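PDB 1ZKI: hypothetical protein PA5202 from Pseudomonas aeruginosa, which is a hotdog-fold thioesterase that probably hydrolyses acyl-CoA thioesters. Local coordinates for residues Asp29-Val34 with Arg95-Val100; Gly47-Gly52 with Arg87-Gly92; Leu64-Ser69 with Arg106-Glu111; Arg74-Leu79 with Gly126-Leu131; Cys81-Ile86 with Leu120-Gln125. All coordinates share one frame; numbering follows the deposited sequence.

Four of the five contacts belong to or rest on one antiparallel sheet curled round helix 51-70, the hotdog fold. Contact 1 pairs strands 31-37 and 93-103; contacts 4 and 5 both pair strands 76-85 and 119-130, with centres about 19 Å apart; contact 3 packs the end of the helix on strand 107-116, its centre about 7 Å from that of contact 4. Contact 2 lies at the other end of the helix, about 28 Å from contact 4 between centres. Along the chain all five first segments precede any second segment, and most pairs interleave, so strands distant in sequence become neighbours in the sheet. Contacts 3, 4 (through T127) and 5 also reach the second subunit.

Contact 1: Asp29-Val34 with Arg95-Val100; sequences DGVAEV and RCVARV
Residues V31-V34 and R95-V100 run antiparallel, at 168° between short axes 4.8 Å apart, as neighbouring strands of the hotdog sheet. A32 pairs with A98 and V34 with C96 at hydrogen-bonded positions, while V31-R99 and E33-V97 are the non-hydrogen-bonded pairs. A further bond joins V100 N to G30 O (2.8 Å) just before strand 31-37 starts, and a water bridges G30 O to V100 O.

The small or apolar side chains of A32, V34, C96 and A98 lie on the face toward the fold's interior, where V34 and C96 meet L57 and T61 of helix 51-70. On the other face E33 reaches out with CG anti to the backbone N (chi1 180°) and an extended chain. Its CG passes V97 CG2 at 4.0 Å, and its OE2 takes a salt bridge from R95 NH1 at 2.9 Å. The carboxylate and guanidinium planes are 59° apart: NH1 comes from above the carboxylate plane, whereas OE2 lies close to the guanidinium plane. R95 NE holds E93 as a second acidic partner. With E33 and E93 both bound, the arginine charge is probably balanced by two carboxylates on the outer face, while the helix-facing side is left to apolar groups.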
# COMPACT_ATOMS: atom_id res chain seq x y z
N ASP A 29 -7.24 -15.37 8.71
CA ASP A 29 -6.02 -16.01 8.27
C ASP A 29 -5.16 -14.95 7.60
O ASP A 29 -5.30 -14.70 6.40
CB ASP A 29 -6.34 -17.12 7.27
CG ASP A 29 -5.10 -17.90 6.84
OD1 ASP A 29 -4.00 -17.66 7.40
OD2 ASP A 29 -5.23 -18.77 5.95
N GLY A 30 -4.28 -14.33 8.39
CA GLY A 30 -3.40 -13.26 7.88
C GLY A 30 -4.14 -11.94 7.72
O GLY A 30 -3.76 -11.11 6.91
N VAL A 31 -5.20 -11.76 8.51
CA VAL A 31 -6.00 -10.53 8.48
C VAL A 31 -6.46 -10.19 9.90
O VAL A 31 -6.76 -11.09 10.70
CB VAL A 31 -7.20 -10.65 7.47
CG1 VAL A 31 -8.11 -11.81 7.82
CG2 VAL A 31 -8.00 -9.35 7.36
N ALA A 32 -6.48 -8.90 10.22
CA ALA A 32 -6.94 -8.44 11.53
C ALA A 32 -7.70 -7.14 11.41
O ALA A 32 -7.49 -6.38 10.46
CB ALA A 32 -5.75 -8.28 12.48
N GLU A 33 -8.59 -6.90 12.36
CA GLU A 33 -9.31 -5.64 12.44
C GLU A 33 -9.21 -5.12 13.86
O GLU A 33 -9.39 -5.87 14.82
CB GLU A 33 -10.78 -5.77 12.04
CG GLU A 33 -11.54 -4.42 12.13
CD GLU A 33 -12.95 -4.45 11.55
OE1 GLU A 33 -13.31 -5.43 10.86
OE2 GLU A 33 -13.70 -3.48 11.79
N VAL A 34 -8.93 -3.82 13.98
CA VAL A 34 -8.83 -3.13 15.27
C VAL A 34 -9.64 -1.83 15.20
O VAL A 34 -9.65 -1.18 14.14
CB VAL A 34 -7.32 -2.85 15.60
CG1 VAL A 34 -7.16 -2.04 16.86
CG2 VAL A 34 -6.52 -4.16 15.68
N ARG A 95 -11.92 2.16 12.01
CA ARG A 95 -11.57 0.75 11.95
C ARG A 95 -10.37 0.61 11.04
O ARG A 95 -10.33 1.22 9.99
CB ARG A 95 -12.74 -0.07 11.38
CG ARG A 95 -14.03 0.01 12.20
CD ARG A 95 -13.82 -0.71 13.50
NE ARG A 95 -14.98 -0.69 14.40
CZ ARG A 95 -15.73 -1.74 14.66
NH1 ARG A 95 -15.50 -2.91 14.05
NH2 ARG A 95 -16.72 -1.63 15.54
N CYS A 96 -9.40 -0.18 11.49
CA CYS A 96 -8.27 -0.55 10.65
C CYS A 96 -8.36 -2.03 10.32
O CYS A 96 -8.57 -2.86 11.22
CB CYS A 96 -6.97 -0.24 11.36
SG CYS A 96 -5.51 -0.70 10.35
N VAL A 97 -8.24 -2.35 9.04
CA VAL A 97 -8.12 -3.74 8.60
C VAL A 97 -6.76 -3.91 7.94
O VAL A 97 -6.41 -3.14 7.02
CB VAL A 97 -9.25 -4.14 7.62
CG1 VAL A 97 -9.05 -5.58 7.14
CG2 VAL A 97 -10.61 -3.96 8.31
N ALA A 98 -5.99 -4.89 8.41
CA ALA A 98 -4.67 -5.16 7.86
C ALA A 98 -4.68 -6.58 7.28
O ALA A 98 -5.36 -7.47 7.80
CB ALA A 98 -3.59 -5.03 8.93
N ARG A 99 -3.91 -6.76 6.21
CA ARG A 99 -3.88 -8.01 5.47
C ARG A 99 -2.44 -8.34 5.09
O ARG A 99 -1.77 -7.52 4.45
CB ARG A 99 -4.73 -7.86 4.21
CG ARG A 99 -4.93 -9.14 3.43
CD ARG A 99 -5.93 -8.90 2.28
NE ARG A 99 -7.20 -8.37 2.79
CZ ARG A 99 -8.22 -9.12 3.24
NH1 ARG A 99 -8.16 -10.45 3.23
NH2 ARG A 99 -9.32 -8.52 3.70
N VAL A 100 -1.98 -9.52 5.48
CA VAL A 100 -0.67 -10.01 5.05
C VAL A 100 -0.71 -10.30 3.54
O VAL A 100 -1.55 -11.09 3.06
CB VAL A 100 -0.28 -11.29 5.81
CG1 VAL A 100 1.05 -11.82 5.32
CG2 VAL A 100 -0.23 -11.02 7.35
O HOH W 1 -3.73 -12.58 4.20

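Contact 2: Gly47-Gly52 with Arg87-Gly92; sequences GVMHGG and RAVADG
M49, a selenomethionine, sets its CG anti to the backbone N (chi1 -171°) and then bends at chi3 (-71°), which brings CE to 4.1 Å from CG1 of V89. The contact lies at the N-terminal end of helix 51-70, the central helix of the hotdog fold, where residues leading into the helix meet the loop that joins strands 76-85 and 93-103. The two side chains lie alongside each other, pointing the same way, and both also touch V94 of strand 93-103. V89 continues this apolar patch onto V121 of strand 119-130.

One direct backbone bond crosses between the segments: M49 N gives its hydrogen to V89 O at 2.8 Å, nearly in line with the carbonyl. A water completes the link, donating to M49 O and accepting from V89 N, each at 2.8 Å, so that both polar backbone groups of V89 are used by M49, one directly and one through solvent. Beside this grip, V48 spreads its two methyls over A88; CG1 and CG2 are each 3.9 Å from A88 CB. N44 OD1 accepts from V48 N, and R43 NH2 bonds to both G47 O and A90 O, a second tie between the segments.

H50, whose CB points away from the loop, is the N-cap of the helix: its ND1 accepts from G52 N at 2.8 Å, with that nitrogen only 3° out of the ring plane.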
# COMPACT_ATOMS: atom_id res chain seq x y z
N GLY A 47 -7.49 19.79 16.27
CA GLY A 47 -8.64 19.19 16.93
C GLY A 47 -9.15 17.90 16.30
O GLY A 47 -10.27 17.45 16.62
N VAL A 48 -8.35 17.30 15.41
CA VAL A 48 -8.70 16.02 14.78
C VAL A 48 -7.78 14.88 15.23
O VAL A 48 -6.77 15.12 15.90
CB VAL A 48 -8.72 16.13 13.23
CG1 VAL A 48 -9.71 17.21 12.80
CG2 VAL A 48 -7.32 16.43 12.67
N MSE A 49 -8.11 13.64 14.88
CA MSE A 49 -7.30 12.50 15.32
C MSE A 49 -5.86 12.66 14.83
O MSE A 49 -5.61 12.87 13.64
CB MSE A 49 -7.89 11.17 14.85
CG MSE A 49 -7.20 9.98 15.48
SE MSE A 49 -8.16 8.36 14.96
CE MSE A 49 -9.73 8.55 15.93
N HIS A 50 -4.93 12.57 15.76
CA HIS A 50 -3.52 12.83 15.45
C HIS A 50 -2.98 11.74 14.51
O HIS A 50 -3.33 10.56 14.63
CB HIS A 50 -2.70 12.86 16.73
CG HIS A 50 -1.36 13.50 16.58
ND1 HIS A 50 -0.31 12.88 15.93
CD2 HIS A 50 -0.89 14.69 17.02
CE1 HIS A 50 0.74 13.68 15.95
NE2 HIS A 50 0.42 14.78 16.61
N GLY A 51 -2.16 12.16 13.55
CA GLY A 51 -1.52 11.21 12.64
C GLY A 51 -0.76 10.11 13.37
O GLY A 51 -0.69 8.98 12.88
N GLY A 52 -0.18 10.43 14.52
CA GLY A 52 0.52 9.42 15.30
C GLY A 52 -0.43 8.35 15.84
O GLY A 52 -0.07 7.17 15.92
N ARG A 87 -7.90 11.74 4.84
CA ARG A 87 -8.71 12.82 5.42
C ARG A 87 -8.79 12.75 6.93
O ARG A 87 -8.49 11.71 7.51
CB ARG A 87 -10.11 12.81 4.84
CG ARG A 87 -10.89 11.52 5.11
CD ARG A 87 -12.27 11.67 4.47
NE ARG A 87 -13.08 12.64 5.21
CZ ARG A 87 -14.38 12.83 5.06
NH1 ARG A 87 -15.08 12.11 4.19
NH2 ARG A 87 -15.00 13.71 5.84
N ALA A 88 -9.20 13.87 7.53
CA ALA A 88 -9.19 14.02 8.98
C ALA A 88 -10.41 13.37 9.62
O ALA A 88 -11.50 13.35 9.03
CB ALA A 88 -9.16 15.51 9.36
N VAL A 89 -10.22 12.88 10.84
CA VAL A 89 -11.29 12.31 11.65
C VAL A 89 -11.54 13.22 12.87
O VAL A 89 -10.62 13.48 13.63
CB VAL A 89 -10.92 10.88 12.14
CG1 VAL A 89 -12.02 10.31 13.07
CG2 VAL A 89 -10.69 9.96 10.96
N ALA A 90 -12.77 13.69 13.04
CA ALA A 90 -13.08 14.63 14.13
C ALA A 90 -13.84 13.99 15.29
O ALA A 90 -13.86 14.51 16.41
CB ALA A 90 -13.84 15.86 13.60
N ASP A 91 -14.49 12.86 15.02
CA ASP A 91 -15.27 12.19 16.05
C ASP A 91 -15.62 10.76 15.67
O ASP A 91 -15.30 10.31 14.56
CB ASP A 91 -16.54 12.98 16.37
CG ASP A 91 -17.39 13.21 15.15
OD1 ASP A 91 -17.56 12.29 14.32
OD2 ASP A 91 -17.92 14.34 15.04
N GLY A 92 -16.29 10.06 16.59
CA GLY A 92 -16.74 8.70 16.34
C GLY A 92 -15.56 7.74 16.45
O GLY A 92 -14.63 7.98 17.22
O HOH W 2 -7.48 12.82 11.57

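Contact 3: Leu64-Ser69 with Arg106-Glu111; sequences LACSSS and RSLVVE
C66, L108 and V110 carry this buried contact between the C-terminal part of helix 51-70 and strand 107-111. Helix and strand cross at 130° with their short axes 9.6 Å apart, so the side chains have to span the gap. The SG of C66 stands anti to its own carbonyl carbon (chi1 -73°) and bridges two strand residues that lie on the same face of the sheet. It presses on CG2 of V110 at 3.4 Å, a short contact for sulfur against a methyl, and it lies 4.0 Å from CD2 of L108.

In V110 it is the methyl anti to the carbonyl carbon, CG2, that meets the sulfur; the other branch, CG1, faces the methyl of A65 one residue earlier in the helix, at 4.4 Å. L108 projects toward the helix with chi2 at 95°, well away from a staggered position, and its CD2 lies near C66 SG as well as near OG of S69 at 4.2 Å. The contact is mainly apolar, with the S69 hydroxyl at its margin.

Neighbouring strands close the core round it: F128 of strand 119-130 touches C66, L108 and V110, S76 adds to C66 and L108, and A98 and A103 of strand 93-103 lie against A65 and S69. A long helix laid across the concave face of a curved antiparallel sheet is the defining feature of the hotdog fold.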
# COMPACT_ATOMS: atom_id res chain seq x y z
N LEU A 64 -0.95 -7.73 14.48
CA LEU A 64 -1.95 -8.76 14.75
C LEU A 64 -2.24 -9.61 13.51
O LEU A 64 -2.42 -10.82 13.60
CB LEU A 64 -3.23 -8.10 15.29
CG LEU A 64 -3.15 -7.62 16.75
CD1 LEU A 64 -4.49 -6.95 17.13
CD2 LEU A 64 -2.82 -8.77 17.71
N ALA A 65 -2.27 -8.97 12.34
CA ALA A 65 -2.40 -9.70 11.08
C ALA A 65 -1.21 -10.65 10.90
O ALA A 65 -1.40 -11.81 10.54
CB ALA A 65 -2.50 -8.74 9.88
N CYS A 66 -0.00 -10.18 11.20
CA CYS A 66 1.18 -11.05 11.15
C CYS A 66 1.05 -12.22 12.10
O CYS A 66 1.29 -13.36 11.72
CB CYS A 66 2.44 -10.27 11.44
SG CYS A 66 2.83 -9.24 10.05
N SER A 67 0.64 -11.94 13.33
CA SER A 67 0.44 -12.99 14.31
C SER A 67 -0.61 -14.01 13.87
O SER A 67 -0.49 -15.20 14.17
CB SER A 67 0.07 -12.38 15.66
OG SER A 67 1.19 -11.70 16.19
N SER A 68 -1.62 -13.56 13.13
CA SER A 68 -2.65 -14.51 12.68
C SER A 68 -2.13 -15.39 11.55
O SER A 68 -2.69 -16.46 11.29
CB SER A 68 -3.91 -13.77 12.25
OG SER A 68 -3.72 -13.13 11.01
N SER A 69 -1.05 -14.96 10.90
CA SER A 69 -0.40 -15.71 9.84
C SER A 69 0.61 -16.72 10.39
O SER A 69 0.55 -17.91 10.06
CB SER A 69 0.31 -14.75 8.88
OG SER A 69 1.05 -15.46 7.91
N ARG A 106 11.57 -15.19 6.28
CA ARG A 106 12.30 -14.14 7.00
C ARG A 106 11.57 -12.80 7.10
O ARG A 106 11.83 -12.02 8.02
CB ARG A 106 13.67 -13.94 6.37
CG ARG A 106 14.62 -15.10 6.63
CD ARG A 106 15.93 -14.88 5.93
NE ARG A 106 16.39 -13.50 6.08
CZ ARG A 106 17.47 -13.01 5.48
NH1 ARG A 106 18.21 -13.78 4.69
NH2 ARG A 106 17.82 -11.74 5.67
N SER A 107 10.65 -12.54 6.18
CA SER A 107 9.91 -11.30 6.22
C SER A 107 8.46 -11.46 5.80
O SER A 107 8.11 -12.41 5.08
CB SER A 107 10.59 -10.22 5.37
OG SER A 107 10.63 -10.61 4.01
N LEU A 108 7.63 -10.53 6.26
CA LEU A 108 6.25 -10.46 5.86
C LEU A 108 5.97 -9.06 5.34
O LEU A 108 6.49 -8.08 5.85
CB LEU A 108 5.30 -10.77 7.02
CG LEU A 108 5.44 -12.06 7.83
CD1 LEU A 108 6.27 -11.80 9.09
CD2 LEU A 108 4.07 -12.60 8.20
N VAL A 109 5.15 -8.97 4.29
CA VAL A 109 4.66 -7.69 3.80
C VAL A 109 3.18 -7.60 4.12
O VAL A 109 2.41 -8.55 3.89
CB VAL A 109 4.88 -7.56 2.29
CG1 VAL A 109 4.45 -6.17 1.80
CG2 VAL A 109 6.35 -7.83 1.94
N VAL A 110 2.78 -6.43 4.62
CA VAL A 110 1.41 -6.24 5.10
C VAL A 110 0.89 -4.90 4.61
O VAL A 110 1.67 -3.93 4.52
CB VAL A 110 1.33 -6.25 6.67
CG1 VAL A 110 -0.13 -6.28 7.15
CG2 VAL A 110 2.09 -7.43 7.24
N GLU A 111 -0.40 -4.84 4.24
CA GLU A 111 -1.03 -3.56 3.92
C GLU A 111 -2.15 -3.32 4.91
O GLU A 111 -2.60 -4.27 5.58
CB GLU A 111 -1.57 -3.54 2.48
CG GLU A 111 -2.75 -4.47 2.24
CD GLU A 111 -3.44 -4.25 0.87
OE1 GLU A 111 -3.17 -3.23 0.20
OE2 GLU A 111 -4.25 -5.11 0.48

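Contact 4: Arg74-Leu79 with Gly126-Leu131; sequences RQSVTL and GTFAQL
T78 and F128 form the tight side of this pairing of strand 76-79 with strand 126-130, the side turned to helix 51-70. The CA of T78 sits over one face of the F128 ring, 4.0 Å from its centroid and 16° off the normal, a CH-pi contact. With chi1 near -42°, OG1 of T78 stands beside its own backbone N and comes within 3.3 Å of F128 CE1; its hydrogen-bond partner is D59 OD1. S76 joins the same side: its OG is 4.0 Å from F128 CD1 and bonds to H70 NE2.

The backbones run antiparallel at 140°, twisted strongly against each other. V77 and A129 exchange two bonds, of which A129 N to V77 O is the shorter at 2.8 Å, and L79 N reaches T127 O while L131 N reaches Q75 O.

The outward side is the solvent side, though its aliphatic carbons still touch. V77, A129, L79 and L131 make a patch of aliphatic carbons, with V77 CG1 and L131 CD1 at 3.7 Å crossing at about a right angle, and L79 CG at 3.8 Å from A129 CB. V77, L79 and L131 are exposed, as are R74 and Q75 at the open end of the pair. On the S76 face, chi2 of Q130 bends CD back, and NE2 donates to L131 O at 3.2 Å.

The pair lies at the edge of the sheet within this chain, with strand 107-116 on the far side of strand 119-130. L108 and V110 of that strand touch F128, as do M62 and C66 of helix 51-70.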
# COMPACT_ATOMS: atom_id res chain seq x y z
N ARG A 74 4.58 -17.62 17.73
CA ARG A 74 5.76 -17.05 17.07
C ARG A 74 5.67 -15.53 17.10
O ARG A 74 4.60 -14.97 17.34
CB ARG A 74 5.87 -17.55 15.63
CG ARG A 74 6.52 -18.91 15.50
CD ARG A 74 6.75 -19.28 14.05
NE ARG A 74 7.83 -20.26 13.91
CZ ARG A 74 7.66 -21.58 14.01
NH1 ARG A 74 6.46 -22.09 14.25
NH2 ARG A 74 8.71 -22.38 13.88
N GLN A 75 6.80 -14.87 16.85
CA GLN A 75 6.85 -13.41 16.93
C GLN A 75 7.34 -12.79 15.63
O GLN A 75 8.09 -13.41 14.88
CB GLN A 75 7.76 -12.98 18.08
CG GLN A 75 7.43 -13.60 19.44
CD GLN A 75 6.07 -13.16 19.97
OE1 GLN A 75 5.30 -13.97 20.51
NE2 GLN A 75 5.77 -11.87 19.82
N SER A 76 6.88 -11.57 15.38
CA SER A 76 7.43 -10.72 14.32
C SER A 76 7.51 -9.30 14.86
O SER A 76 6.80 -8.95 15.82
CB SER A 76 6.56 -10.77 13.05
OG SER A 76 5.19 -10.53 13.37
N VAL A 77 8.38 -8.48 14.27
CA VAL A 77 8.52 -7.08 14.66
C VAL A 77 8.55 -6.21 13.41
O VAL A 77 9.02 -6.65 12.35
CB VAL A 77 9.80 -6.83 15.51
CG1 VAL A 77 9.73 -7.63 16.83
CG2 VAL A 77 11.06 -7.20 14.73
N THR A 78 8.05 -4.99 13.54
CA THR A 78 8.05 -4.06 12.42
C THR A 78 9.47 -3.66 12.01
O THR A 78 10.26 -3.20 12.87
CB THR A 78 7.26 -2.78 12.76
OG1 THR A 78 6.06 -3.11 13.48
CG2 THR A 78 6.93 -1.99 11.50
N LEU A 79 9.83 -3.87 10.75
CA LEU A 79 11.07 -3.30 10.21
C LEU A 79 10.83 -1.86 9.76
O LEU A 79 11.65 -0.97 10.02
CB LEU A 79 11.62 -4.10 9.02
CG LEU A 79 12.31 -5.44 9.25
CD1 LEU A 79 12.68 -6.01 7.89
CD2 LEU A 79 13.55 -5.25 10.13
N GLY A 126 3.74 -2.00 5.06
CA GLY A 126 4.95 -2.18 5.89
C GLY A 126 5.56 -3.56 5.76
O GLY A 126 4.98 -4.46 5.13
N THR A 127 6.71 -3.72 6.40
CA THR A 127 7.49 -4.94 6.29
C THR A 127 7.81 -5.35 7.71
O THR A 127 8.24 -4.52 8.52
CB THR A 127 8.79 -4.69 5.52
OG1 THR A 127 8.51 -3.91 4.36
CG2 THR A 127 9.47 -6.04 5.10
N PHE A 128 7.59 -6.62 8.00
CA PHE A 128 7.88 -7.20 9.31
C PHE A 128 8.99 -8.23 9.18
O PHE A 128 9.14 -8.89 8.14
CB PHE A 128 6.60 -7.84 9.88
CG PHE A 128 5.66 -6.85 10.50
CD1 PHE A 128 5.46 -6.84 11.87
CD2 PHE A 128 4.99 -5.91 9.72
CE1 PHE A 128 4.59 -5.93 12.47
CE2 PHE A 128 4.12 -4.97 10.31
CZ PHE A 128 3.92 -4.98 11.68
N ALA A 129 9.79 -8.38 10.24
CA ALA A 129 10.83 -9.40 10.25
C ALA A 129 10.27 -10.58 11.03
O ALA A 129 9.72 -10.41 12.12
CB ALA A 129 12.10 -8.87 10.89
N GLN A 130 10.33 -11.76 10.42
CA GLN A 130 9.88 -12.99 11.07
C GLN A 130 10.94 -13.42 12.08
O GLN A 130 12.09 -13.67 11.71
CB GLN A 130 9.66 -14.10 10.02
CG GLN A 130 9.16 -15.43 10.59
CD GLN A 130 7.77 -15.31 11.18
OE1 GLN A 130 6.80 -15.08 10.45
NE2 GLN A 130 7.66 -15.48 12.50
N LEU A 131 10.55 -13.45 13.36
CA LEU A 131 11.46 -13.91 14.41
C LEU A 131 11.25 -15.40 14.66
O LEU A 131 10.33 -16.01 14.10
CB LEU A 131 11.28 -13.10 15.70
CG LEU A 131 11.49 -11.58 15.58
CD1 LEU A 131 11.35 -10.92 16.94
CD2 LEU A 131 12.84 -11.23 14.93

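Contact 5: Cys81-Ile86 with Leu120-Gln125; sequences CKINYI and LVAKGQ
C81-Y85 and L120-Q125 run antiparallel at 158°, 4.6 Å between short axes, along the outermost strand of this chain's hotdog sheet. K82 pairs with Q125 and N84 with K123, each through two backbone bonds; N84 N to K123 O is 2.8 Å and almost straight (175°). A fifth bond, from I86 N to V121 O, holds the end of the pair. V121 and A122 both face V114 of strand 107-116, a classic beta bulge, which probably accentuates the local twist of strand 119-130.

Side chains alternate between two very different surroundings. I83, Y85 and A122 turn to the helix side, where M58 of helix 51-70 lies on I83 and F55 on Y85. A122 CB touches both strand side chains, 4.2 Å from I83 CD1 and 4.5 Å from Y85 CD1. G124, opposite I83, has its CA only 3.1 Å from K82 O, and this close approach leaves little room at the site. The OH of Y85 reaches the carbonyl of G51 at the start of the helix, tying this strand to the helix N terminus.

K82, N84, K123 and Q125 point to the other face, toward the second subunit. K82 NZ makes a salt bridge to E80 of that subunit, and K123 NZ pairs with E111 of both chains. Between two carboxylates, K123 would be expected to stay protonated.

Just past the end of strand 76-85, I86 crosses L120 obliquely: CG1 of I86 leads CD1 to L120 CD2, a tight 3.4 Å.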
# COMPACT_ATOMS: atom_id res chain seq x y z
N CYS A 81 7.46 0.97 7.97
CA CYS A 81 6.08 1.17 7.54
C CYS A 81 5.96 2.52 6.88
O CYS A 81 6.69 3.45 7.23
CB CYS A 81 5.13 1.09 8.74
SG CYS A 81 3.40 0.99 8.25
N LYS A 82 5.00 2.64 5.96
CA LYS A 82 4.75 3.88 5.24
C LYS A 82 3.25 4.09 5.24
O LYS A 82 2.52 3.16 4.95
CB LYS A 82 5.24 3.75 3.79
CG LYS A 82 5.03 4.99 2.90
CD LYS A 82 3.81 4.85 1.99
CE LYS A 82 3.94 5.78 0.77
NZ LYS A 82 3.66 7.18 1.11
N ILE A 83 2.82 5.30 5.56
CA ILE A 83 1.39 5.61 5.67
C ILE A 83 1.06 6.86 4.86
O ILE A 83 1.88 7.78 4.79
CB ILE A 83 1.00 5.85 7.19
CG1 ILE A 83 -0.51 6.03 7.36
CG2 ILE A 83 1.77 7.06 7.82
CD1 ILE A 83 -0.97 5.92 8.81
N ASN A 84 -0.13 6.88 4.24
CA ASN A 84 -0.69 8.10 3.65
C ASN A 84 -1.91 8.49 4.44
O ASN A 84 -2.74 7.64 4.76
CB ASN A 84 -1.14 7.88 2.21
CG ASN A 84 -0.06 8.20 1.22
OD1 ASN A 84 -0.02 9.31 0.64
ND2 ASN A 84 0.84 7.27 1.05
N TYR A 85 -2.03 9.78 4.72
CA TYR A 85 -3.20 10.33 5.41
C TYR A 85 -4.11 10.95 4.38
O TYR A 85 -3.69 11.83 3.61
CB TYR A 85 -2.75 11.39 6.41
CG TYR A 85 -1.86 10.81 7.48
CD1 TYR A 85 -2.42 10.05 8.51
CD2 TYR A 85 -0.48 11.00 7.45
CE1 TYR A 85 -1.60 9.49 9.51
CE2 TYR A 85 0.35 10.45 8.44
CZ TYR A 85 -0.23 9.69 9.46
OH TYR A 85 0.57 9.16 10.45
N ILE A 86 -5.35 10.51 4.36
CA ILE A 86 -6.24 10.92 3.27
C ILE A 86 -7.23 11.98 3.72
O ILE A 86 -7.41 13.01 3.05
CB ILE A 86 -6.89 9.69 2.61
CG1 ILE A 86 -5.81 8.98 1.78
CG2 ILE A 86 -8.10 10.11 1.74
CD1 ILE A 86 -6.07 7.53 1.51
N LEU A 120 -12.47 6.69 3.45
CA LEU A 120 -11.09 6.24 3.58
C LEU A 120 -10.28 7.30 4.30
O LEU A 120 -10.17 8.44 3.83
CB LEU A 120 -10.47 5.92 2.21
CG LEU A 120 -9.03 5.41 2.21
CD1 LEU A 120 -8.87 4.12 2.99
CD2 LEU A 120 -8.52 5.23 0.76
N VAL A 121 -9.72 6.92 5.44
CA VAL A 121 -8.98 7.85 6.29
C VAL A 121 -7.47 7.76 6.06
O VAL A 121 -6.77 8.79 5.97
CB VAL A 121 -9.31 7.62 7.79
CG1 VAL A 121 -8.36 8.40 8.71
CG2 VAL A 121 -10.79 8.01 8.06
N ALA A 122 -6.95 6.54 5.99
CA ALA A 122 -5.48 6.36 5.79
C ALA A 122 -5.22 5.01 5.14
O ALA A 122 -6.06 4.12 5.17
CB ALA A 122 -4.74 6.46 7.13
N LYS A 123 -4.05 4.88 4.52
CA LYS A 123 -3.68 3.64 3.85
C LYS A 123 -2.19 3.48 4.07
O LYS A 123 -1.45 4.47 4.06
CB LYS A 123 -3.96 3.72 2.35
CG LYS A 123 -3.64 2.42 1.58
CD LYS A 123 -4.80 1.42 1.72
CE LYS A 123 -4.34 -0.04 1.71
NZ LYS A 123 -4.03 -0.55 0.38
N GLY A 124 -1.75 2.25 4.32
CA GLY A 124 -0.30 2.02 4.47
C GLY A 124 0.17 0.64 4.10
O GLY A 124 -0.64 -0.25 3.82
N GLN A 125 1.50 0.48 4.12
CA GLN A 125 2.16 -0.75 3.72
C GLN A 125 3.43 -0.82 4.54
O GLN A 125 4.11 0.19 4.70
CB GLN A 125 2.51 -0.65 2.23
CG GLN A 125 3.11 -1.88 1.61
CD GLN A 125 3.40 -1.67 0.12
OE1 GLN A 125 4.54 -1.85 -0.33
NE2 GLN A 125 2.37 -1.26 -0.63